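Local coordinates for protein chaperone SycD (Chlamydia pneumoniae, PDB 4NRH) that probably acts as a cytosolic type III secretion chaperone of the LcrH/SycD family and binds the gatekeeper protein CopN, at residues Q112-Y117 with Y132-C137; R124-Y129 with Q159-Y164; K62-G67 with T81-L86. One frame throughout, in Å; residues are numbered along the deposited sequence.

Contact 1 of 3, residues Q112-Y117 with Y132-C137; sequences QALHAY and YYAYIC
Tyr-117 and Tyr-133 meet with the ring of the first laid against the base of the second. The CB of Tyr-133 sits over one face of the Tyr-117 ring, 3.8 Å from the ring centroid and offset toward the rim. This is a CH-pi contact. It is made on the CE2 and CZ side of the ring, and CE2 comes within 3.6 Å of the Tyr-133 CB. The two rings themselves barely overlap. Their planes are near parallel, at 29°, but they are slid apart, because the Tyr-133 ring leads away from segment 112-117. The Tyr-117 ring is also met at its edge. There the Cys-137 SG lies close to the ring plane, 3.8 Å from the Tyr-117 CE2, in a sulfur-aromatic contact. One ring thus uses both a face and an edge on residues four apart, about one helical turn.

Leu-114 fills the next place along the contact. Its CG is anti to the carbonyl carbon (chi1 -79°), which sets CG 3.8 Å from the Cys-137 CB. The CD2 branch lies 3.6 Å from the same Cys-137 CB, and it also touches the CB and the carbonyl oxygen of Ala-134. The CA atoms of Leu-114 and Ala-134 are 5.7 Å apart. Ala-113 adds a looser contact, with its CB 4.4 Å from the Cys-137 SG.

No hydrogen bond crosses between the segments. The Tyr-117 OH instead bonds to the His-105 ND1. The helices run antiparallel, their axes 9.3 Å apart. Segment 112-117 lies on helix 110-123, within a stretch matched to the tetratricopeptide repeat family. Helix 94-106 also touches Ala-113 and Cys-137, while helices 147-158 and 165-174 pack against Tyr-135 on helix 129-140.

Contact 2 of 3, residues R124-Y129 with Q159-Y164; sequences RDKDPY and QHKPLY
Lys-161 is the first residue of 159-164 to reach the other loop. Its NZ lies 4.3 Å from the Lys-126 CD, so an ammonium group rests near the aliphatic part of another lysine. The two NZ atoms stay 5.5 Å apart. A water links the segments here. It donates to the Lys-126 O at 2.9 Å and accepts a weak bond from the Lys-161 NZ. The Lys-161 O then takes a bond from the Tyr-164 N, which closes a turn. Within that turn, the CG of Leu-163 lies over one face of the Tyr-164 ring, toward its rim.

Tyr-164, at the N-cap position of the next helix, carries most of the contact. The ring face not met by Leu-163 takes Pro-128. The Pro-128 CD stands over the ring centre, 3.6 Å from the centroid and 12° off the ring normal. This is a CH-pi contact, and the two side chains cross at about a right angle. The Pro-128 CG also touches the CG and CD1 of Tyr-164.

Asp-127 precedes the turn into the next helix. Its OD1 accepts a capping bond from the Tyr-129 N at 3.1 Å, from above the carboxylate plane. The Asp-127 OD2 forms a salt bridge with the Arg-124 NH1 at 2.7 Å, in the guanidinium plane. The contact joins two interhelical loops of the solenoid. One leads from helix 110-123 to helix 129-140, the other from helix 147-158 to helix 165-174. Pro-128 also touches both of the latter helices, and Arg-124 reaches helix 94-106.

Contact 3 of 3, residues K62-G67 with T81-L86; sequences KVYKEG and TVFRWL
Val-63 and Gly-67 face Val-82 and Leu-86 where two helices run antiparallel, with their axes 8.9 Å apart and an angle of 154° between their directions. Helices 57-72 and 76-89 form a helical hairpin, consistent with the tetratricopeptide-like fold of this chaperone family. The closest CA atoms are those of Gly-67 and Val-82, at 5.4 Å. With no side chain on Gly-67, the Val-82 CG1 can lie 3.7 Å from the Gly-67 CA.

The same methyl is the hub of one half of the contact. Val-82 CG1 is anti to the backbone N (chi1 172°), and it meets the Val-63 CG1 at 3.6 Å. It also lies against the Val-63 carbonyl oxygen. Val-63 and Leu-86 slide past each other in opposite directions. The Leu-86 CD2 branch touches the CB and CG1 of Val-63. The other branch, CD1, turns to Tyr-64. It lies at the edge of that ring, near its plane, and 3.6 Å from the Tyr-64 CA.

Tyr-64 and Phe-83 add an aromatic pair. Their rings are oblique, with planes at 50°, and the side chains meet through the Phe-83 CE1 and the CD1 and CE1 of Tyr-64. The Tyr-64 OH bonds to the Ser-99 OG on helix 94-106, and Phe-83 touches that helix too. Helix 9-19 touches Val-63 through Leu-13. No hydrogen bond crosses between the segments; the contact is apolar and largely buried. At its glycine end, the Phe-83 CZ comes to 3.5 Å from the Gly-67 carbonyl carbon.

How the contacts relate
Contact 3 comes first along the chain, in the hairpin of helices 57-72 and 76-89. Contacts 1 and 2 follow and interleave. Helix 110-123 of contact 1 runs on into the 124-129 loop of contact 2, and that loop leads into helix 129-140, again of contact 1. The centres of contacts 1 and 2 are about 17 Å apart. The centre of contact 3 is about 19 Å from that of contact 1 and 26 Å from that of contact 2, across the chain's centre from both. Gln-112 OE1 and Arg-84 NH2 lie close, so contacts 1 and 3 touch. In this all-helical solenoid, contacts 1 and 3 each pair consecutive helices, and contact 2 joins loops farther apart in sequence.

Contact 1 of 3, residues Q112-Y117 with Y132-C137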
# COMPACT_ATOMS: atom_id res chain seq x y z
N GLN D 112 -7.48 -13.18 20.55
CA GLN D 112 -7.07 -11.82 20.22
C GLN D 112 -7.59 -10.82 21.25
O GLN D 112 -6.97 -9.78 21.48
CB GLN D 112 -7.56 -11.45 18.82
CG GLN D 112 -6.84 -12.22 17.73
CD GLN D 112 -7.20 -11.74 16.34
OE1 GLN D 112 -8.16 -10.99 16.15
NE2 GLN D 112 -6.43 -12.17 15.35
N ALA D 113 -8.73 -11.13 21.86
CA ALA D 113 -9.28 -10.31 22.94
C ALA D 113 -8.32 -10.30 24.12
O ALA D 113 -8.12 -9.27 24.76
CB ALA D 113 -10.64 -10.83 23.35
N LEU D 114 -7.75 -11.47 24.42
CA LEU D 114 -6.78 -11.61 25.50
C LEU D 114 -5.56 -10.72 25.29
O LEU D 114 -5.09 -10.07 26.22
CB LEU D 114 -6.34 -13.07 25.62
CG LEU D 114 -7.31 -14.00 26.35
CD1 LEU D 114 -6.99 -15.46 26.03
CD2 LEU D 114 -7.26 -13.75 27.84
N HIS D 115 -5.05 -10.71 24.06
CA HIS D 115 -3.89 -9.89 23.72
C HIS D 115 -4.16 -8.40 23.93
O HIS D 115 -3.32 -7.69 24.48
CB HIS D 115 -3.47 -10.13 22.26
CG HIS D 115 -2.38 -9.23 21.79
ND1 HIS D 115 -2.59 -8.24 20.84
CD2 HIS D 115 -1.08 -9.14 22.14
CE1 HIS D 115 -1.46 -7.60 20.63
NE2 HIS D 115 -0.52 -8.13 21.40
N ALA D 116 -5.33 -7.95 23.51
CA ALA D 116 -5.71 -6.54 23.65
C ALA D 116 -5.85 -6.15 25.12
O ALA D 116 -5.42 -5.07 25.52
CB ALA D 116 -7.00 -6.26 22.89
N TYR D 117 -6.45 -7.04 25.90
CA TYR D 117 -6.57 -6.84 27.35
C TYR D 117 -5.20 -6.77 28.01
O TYR D 117 -4.97 -5.96 28.91
CB TYR D 117 -7.40 -7.95 27.98
CG TYR D 117 -8.89 -7.87 27.70
CD1 TYR D 117 -9.51 -6.64 27.52
CD2 TYR D 117 -9.66 -9.01 27.61
CE1 TYR D 117 -10.87 -6.56 27.27
CE2 TYR D 117 -11.02 -8.94 27.35
CZ TYR D 117 -11.62 -7.72 27.18
OH TYR D 117 -12.97 -7.65 26.93
N TYR D 132 -9.23 -8.68 35.01
CA TYR D 132 -10.48 -9.39 35.29
C TYR D 132 -11.13 -9.94 34.03
O TYR D 132 -11.61 -11.07 34.01
CB TYR D 132 -11.47 -8.47 36.02
CG TYR D 132 -12.84 -9.09 36.20
CD1 TYR D 132 -13.04 -10.12 37.11
CD2 TYR D 132 -13.93 -8.66 35.45
CE1 TYR D 132 -14.29 -10.69 37.28
CE2 TYR D 132 -15.18 -9.22 35.61
CZ TYR D 132 -15.36 -10.24 36.52
OH TYR D 132 -16.60 -10.81 36.69
N TYR D 133 -11.14 -9.14 32.97
CA TYR D 133 -11.71 -9.57 31.70
C TYR D 133 -10.81 -10.60 31.02
O TYR D 133 -11.28 -11.40 30.21
CB TYR D 133 -11.96 -8.37 30.79
CG TYR D 133 -13.17 -7.56 31.19
CD1 TYR D 133 -14.45 -8.09 31.07
CD2 TYR D 133 -13.04 -6.28 31.71
CE1 TYR D 133 -15.56 -7.37 31.45
CE2 TYR D 133 -14.15 -5.55 32.09
CZ TYR D 133 -15.41 -6.10 31.96
OH TYR D 133 -16.51 -5.37 32.33
N ALA D 134 -9.53 -10.56 31.34
CA ALA D 134 -8.61 -11.60 30.91
C ALA D 134 -8.96 -12.91 31.61
O ALA D 134 -8.93 -13.98 31.00
CB ALA D 134 -7.17 -11.21 31.19
N TYR D 135 -9.29 -12.81 32.89
CA TYR D 135 -9.73 -13.96 33.68
C TYR D 135 -10.97 -14.61 33.07
O TYR D 135 -11.03 -15.83 32.94
CB TYR D 135 -10.00 -13.53 35.13
CG TYR D 135 -11.09 -14.33 35.83
CD1 TYR D 135 -10.81 -15.57 36.40
CD2 TYR D 135 -12.38 -13.84 35.92
CE1 TYR D 135 -11.80 -16.30 37.04
CE2 TYR D 135 -13.38 -14.56 36.56
CZ TYR D 135 -13.08 -15.79 37.11
OH TYR D 135 -14.06 -16.51 37.75
N ILE D 136 -11.95 -13.78 32.72
CA ILE D 136 -13.16 -14.27 32.07
C ILE D 136 -12.84 -15.02 30.78
O ILE D 136 -13.35 -16.12 30.55
CB ILE D 136 -14.13 -13.10 31.75
CG1 ILE D 136 -14.66 -12.48 33.04
CG2 ILE D 136 -15.28 -13.59 30.88
CD1 ILE D 136 -15.66 -11.36 32.80
N CYS D 137 -11.99 -14.43 29.94
CA CYS D 137 -11.63 -15.03 28.66
C CYS D 137 -10.85 -16.33 28.84
O CYS D 137 -11.10 -17.31 28.13
CB CYS D 137 -10.82 -14.04 27.82
SG CYS D 137 -11.80 -12.70 27.11

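Contact 2 of 3, residues R124-Y129 with Q159-Y164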
# COMPACT_ATOMS: atom_id res chain seq x y z
N ARG D 124 -1.75 0.50 31.41
CA ARG D 124 -2.57 1.01 32.50
C ARG D 124 -2.46 0.09 33.71
O ARG D 124 -3.40 -0.63 34.05
CB ARG D 124 -4.02 1.14 32.05
CG ARG D 124 -4.86 2.12 32.85
CD ARG D 124 -6.34 1.86 32.62
NE ARG D 124 -6.81 2.31 31.31
CZ ARG D 124 -8.01 2.03 30.81
NH1 ARG D 124 -8.86 1.29 31.51
NH2 ARG D 124 -8.35 2.48 29.62
N ASP D 125 -1.29 0.10 34.35
CA ASP D 125 -0.94 -0.87 35.39
C ASP D 125 -1.88 -0.90 36.60
O ASP D 125 -2.11 -1.95 37.18
CB ASP D 125 0.49 -0.61 35.87
CG ASP D 125 1.06 -1.77 36.66
OD1 ASP D 125 0.57 -2.91 36.49
OD2 ASP D 125 2.00 -1.55 37.46
N LYS D 126 -2.41 0.26 36.98
CA LYS D 126 -3.22 0.36 38.19
C LYS D 126 -4.62 -0.24 38.05
O LYS D 126 -5.26 -0.57 39.05
CB LYS D 126 -3.33 1.82 38.64
CG LYS D 126 -2.01 2.44 39.07
CD LYS D 126 -2.17 3.91 39.43
CE LYS D 126 -0.85 4.52 39.86
NZ LYS D 126 -0.97 5.99 40.09
N ASP D 127 -5.09 -0.37 36.81
CA ASP D 127 -6.44 -0.85 36.55
C ASP D 127 -6.54 -2.37 36.69
O ASP D 127 -5.85 -3.11 35.99
CB ASP D 127 -6.88 -0.42 35.15
CG ASP D 127 -8.39 -0.47 34.96
OD1 ASP D 127 -9.09 -1.03 35.82
OD2 ASP D 127 -8.87 0.04 33.92
N PRO D 128 -7.41 -2.84 37.60
CA PRO D 128 -7.65 -4.28 37.78
C PRO D 128 -8.53 -4.89 36.69
O PRO D 128 -8.43 -6.09 36.42
CB PRO D 128 -8.36 -4.34 39.13
CG PRO D 128 -9.04 -3.03 39.26
CD PRO D 128 -8.11 -2.04 38.61
N TYR D 129 -9.38 -4.08 36.07
CA TYR D 129 -10.37 -4.57 35.10
C TYR D 129 -9.82 -5.26 33.84
O TYR D 129 -10.42 -6.23 33.39
CB TYR D 129 -11.30 -3.42 34.69
CG TYR D 129 -12.40 -3.17 35.70
CD1 TYR D 129 -13.53 -3.98 35.73
CD2 TYR D 129 -12.31 -2.14 36.63
CE1 TYR D 129 -14.54 -3.76 36.65
CE2 TYR D 129 -13.31 -1.92 37.55
CZ TYR D 129 -14.42 -2.73 37.56
OH TYR D 129 -15.43 -2.52 38.47
N GLN D 159 -8.19 -4.47 45.59
CA GLN D 159 -8.34 -4.29 47.03
C GLN D 159 -7.74 -2.97 47.52
O GLN D 159 -6.97 -2.33 46.81
CB GLN D 159 -7.70 -5.46 47.79
CG GLN D 159 -6.20 -5.60 47.57
CD GLN D 159 -5.62 -6.80 48.30
OE1 GLN D 159 -6.34 -7.54 48.97
NE2 GLN D 159 -4.32 -7.00 48.16
N HIS D 160 -8.14 -2.58 48.73
CA HIS D 160 -7.62 -1.40 49.43
C HIS D 160 -8.08 -0.07 48.83
O HIS D 160 -8.08 0.95 49.52
CB HIS D 160 -6.09 -1.44 49.51
CG HIS D 160 -5.55 -2.73 50.03
ND1 HIS D 160 -4.40 -3.31 49.53
CD2 HIS D 160 -6.00 -3.56 51.00
CE1 HIS D 160 -4.16 -4.44 50.17
NE2 HIS D 160 -5.12 -4.62 51.07
N LYS D 161 -8.46 -0.07 47.56
CA LYS D 161 -8.91 1.16 46.91
C LYS D 161 -10.42 1.18 46.75
O LYS D 161 -11.02 0.22 46.25
CB LYS D 161 -8.23 1.33 45.54
CG LYS D 161 -6.74 1.60 45.62
CD LYS D 161 -6.23 2.27 44.35
CE LYS D 161 -4.71 2.26 44.29
NZ LYS D 161 -4.21 2.57 42.92
N PRO D 162 -11.06 2.28 47.17
CA PRO D 162 -12.51 2.45 47.09
C PRO D 162 -13.02 2.54 45.66
O PRO D 162 -14.19 2.26 45.39
CB PRO D 162 -12.75 3.78 47.83
CG PRO D 162 -11.47 4.51 47.69
CD PRO D 162 -10.40 3.46 47.75
N LEU D 163 -12.14 2.93 44.74
CA LEU D 163 -12.49 3.06 43.33
C LEU D 163 -12.84 1.71 42.71
O LEU D 163 -13.65 1.64 41.78
CB LEU D 163 -11.34 3.72 42.56
CG LEU D 163 -11.50 3.90 41.05
CD1 LEU D 163 -12.71 4.77 40.74
CD2 LEU D 163 -10.24 4.50 40.45
N TYR D 164 -12.23 0.65 43.22
CA TYR D 164 -12.39 -0.68 42.63
C TYR D 164 -13.10 -1.65 43.56
O TYR D 164 -12.87 -2.86 43.49
CB TYR D 164 -11.03 -1.25 42.24
CG TYR D 164 -10.14 -0.30 41.46
CD1 TYR D 164 -10.52 0.17 40.21
CD2 TYR D 164 -8.92 0.11 41.98
CE1 TYR D 164 -9.71 1.04 39.51
CE2 TYR D 164 -8.11 0.97 41.28
CZ TYR D 164 -8.50 1.43 40.04
OH TYR D 164 -7.69 2.30 39.35
O HOH W 1 -4.37 -0.55 41.86

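Contact 3 of 3, residues K62-G67 with T81-L86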
# COMPACT_ATOMS: atom_id res chain seq x y z
N LYS D 62 -12.87 11.67 17.67
CA LYS D 62 -14.04 11.56 16.80
C LYS D 62 -14.17 10.14 16.28
O LYS D 62 -15.27 9.57 16.26
CB LYS D 62 -13.95 12.53 15.62
CG LYS D 62 -14.06 14.00 15.99
CD LYS D 62 -13.92 14.87 14.74
CE LYS D 62 -14.03 16.35 15.06
NZ LYS D 62 -13.78 17.18 13.85
N VAL D 63 -13.05 9.57 15.86
CA VAL D 63 -13.01 8.20 15.36
C VAL D 63 -13.34 7.20 16.47
O VAL D 63 -14.03 6.21 16.23
CB VAL D 63 -11.63 7.87 14.75
CG1 VAL D 63 -11.58 6.42 14.29
CG2 VAL D 63 -11.33 8.80 13.59
N TYR D 64 -12.86 7.49 17.67
CA TYR D 64 -13.13 6.63 18.82
C TYR D 64 -14.63 6.53 19.11
O TYR D 64 -15.14 5.44 19.38
CB TYR D 64 -12.40 7.13 20.07
CG TYR D 64 -12.63 6.27 21.29
CD1 TYR D 64 -12.17 4.96 21.33
CD2 TYR D 64 -13.31 6.76 22.40
CE1 TYR D 64 -12.38 4.16 22.44
CE2 TYR D 64 -13.52 5.97 23.51
CZ TYR D 64 -13.06 4.67 23.53
OH TYR D 64 -13.26 3.88 24.64
N LYS D 65 -15.31 7.66 19.05
CA LYS D 65 -16.76 7.70 19.27
C LYS D 65 -17.49 6.90 18.19
O LYS D 65 -18.48 6.23 18.48
CB LYS D 65 -17.26 9.14 19.30
CG LYS D 65 -16.89 9.89 20.58
CD LYS D 65 -17.37 11.33 20.55
CE LYS D 65 -18.89 11.39 20.43
NZ LYS D 65 -19.37 12.79 20.27
N GLU D 66 -17.00 6.98 16.96
CA GLU D 66 -17.58 6.22 15.85
C GLU D 66 -17.50 4.72 16.12
O GLU D 66 -18.46 3.99 15.89
CB GLU D 66 -16.86 6.55 14.54
CG GLU D 66 -17.02 7.99 14.08
CD GLU D 66 -16.40 8.24 12.72
OE1 GLU D 66 -15.39 7.59 12.40
OE2 GLU D 66 -16.93 9.09 11.97
N GLY D 67 -16.35 4.28 16.62
CA GLY D 67 -16.16 2.88 16.96
C GLY D 67 -16.97 2.51 18.18
O GLY D 67 -17.51 1.40 18.27
N THR D 81 -12.90 -3.09 13.35
CA THR D 81 -12.23 -2.40 12.25
C THR D 81 -11.70 -1.03 12.67
O THR D 81 -10.55 -0.69 12.42
CB THR D 81 -13.17 -2.23 11.03
OG1 THR D 81 -13.51 -3.51 10.50
CG2 THR D 81 -12.49 -1.40 9.95
N VAL D 82 -12.56 -0.26 13.33
CA VAL D 82 -12.23 1.10 13.74
C VAL D 82 -11.13 1.15 14.80
O VAL D 82 -10.18 1.92 14.68
CB VAL D 82 -13.48 1.83 14.29
CG1 VAL D 82 -13.10 3.17 14.90
CG2 VAL D 82 -14.51 2.01 13.18
N PHE D 83 -11.27 0.33 15.84
CA PHE D 83 -10.32 0.34 16.95
C PHE D 83 -8.92 -0.10 16.52
O PHE D 83 -7.92 0.39 17.05
CB PHE D 83 -10.82 -0.53 18.10
CG PHE D 83 -12.07 0.01 18.75
CD1 PHE D 83 -12.18 1.36 19.05
CD2 PHE D 83 -13.12 -0.83 19.08
CE1 PHE D 83 -13.32 1.86 19.64
CE2 PHE D 83 -14.26 -0.34 19.68
CZ PHE D 83 -14.37 1.01 19.96
N ARG D 84 -8.84 -1.04 15.59
CA ARG D 84 -7.54 -1.46 15.05
C ARG D 84 -6.83 -0.30 14.36
O ARG D 84 -5.62 -0.14 14.49
CB ARG D 84 -7.70 -2.63 14.07
CG ARG D 84 -8.08 -3.94 14.74
CD ARG D 84 -7.65 -5.13 13.89
NE ARG D 84 -7.85 -6.40 14.57
CZ ARG D 84 -8.71 -7.34 14.17
NH1 ARG D 84 -9.44 -7.15 13.08
NH2 ARG D 84 -8.82 -8.46 14.86
N TRP D 85 -7.58 0.51 13.61
CA TRP D 85 -7.03 1.70 12.97
C TRP D 85 -6.52 2.69 14.01
O TRP D 85 -5.45 3.28 13.86
CB TRP D 85 -8.08 2.38 12.08
CG TRP D 85 -8.15 1.80 10.70
CD1 TRP D 85 -9.17 1.08 10.16
CD2 TRP D 85 -7.15 1.91 9.67
NE1 TRP D 85 -8.87 0.73 8.86
CE2 TRP D 85 -7.64 1.23 8.54
CE3 TRP D 85 -5.89 2.52 9.60
CZ2 TRP D 85 -6.91 1.14 7.35
CZ3 TRP D 85 -5.18 2.43 8.42
CH2 TRP D 85 -5.69 1.75 7.32
N LEU D 86 -7.30 2.89 15.07
CA LEU D 86 -6.92 3.78 16.16
C LEU D 86 -5.64 3.31 16.84
O LEU D 86 -4.76 4.11 17.15
CB LEU D 86 -8.05 3.88 17.19
CG LEU D 86 -9.24 4.75 16.80
CD1 LEU D 86 -10.35 4.61 17.82
CD2 LEU D 86 -8.81 6.20 16.66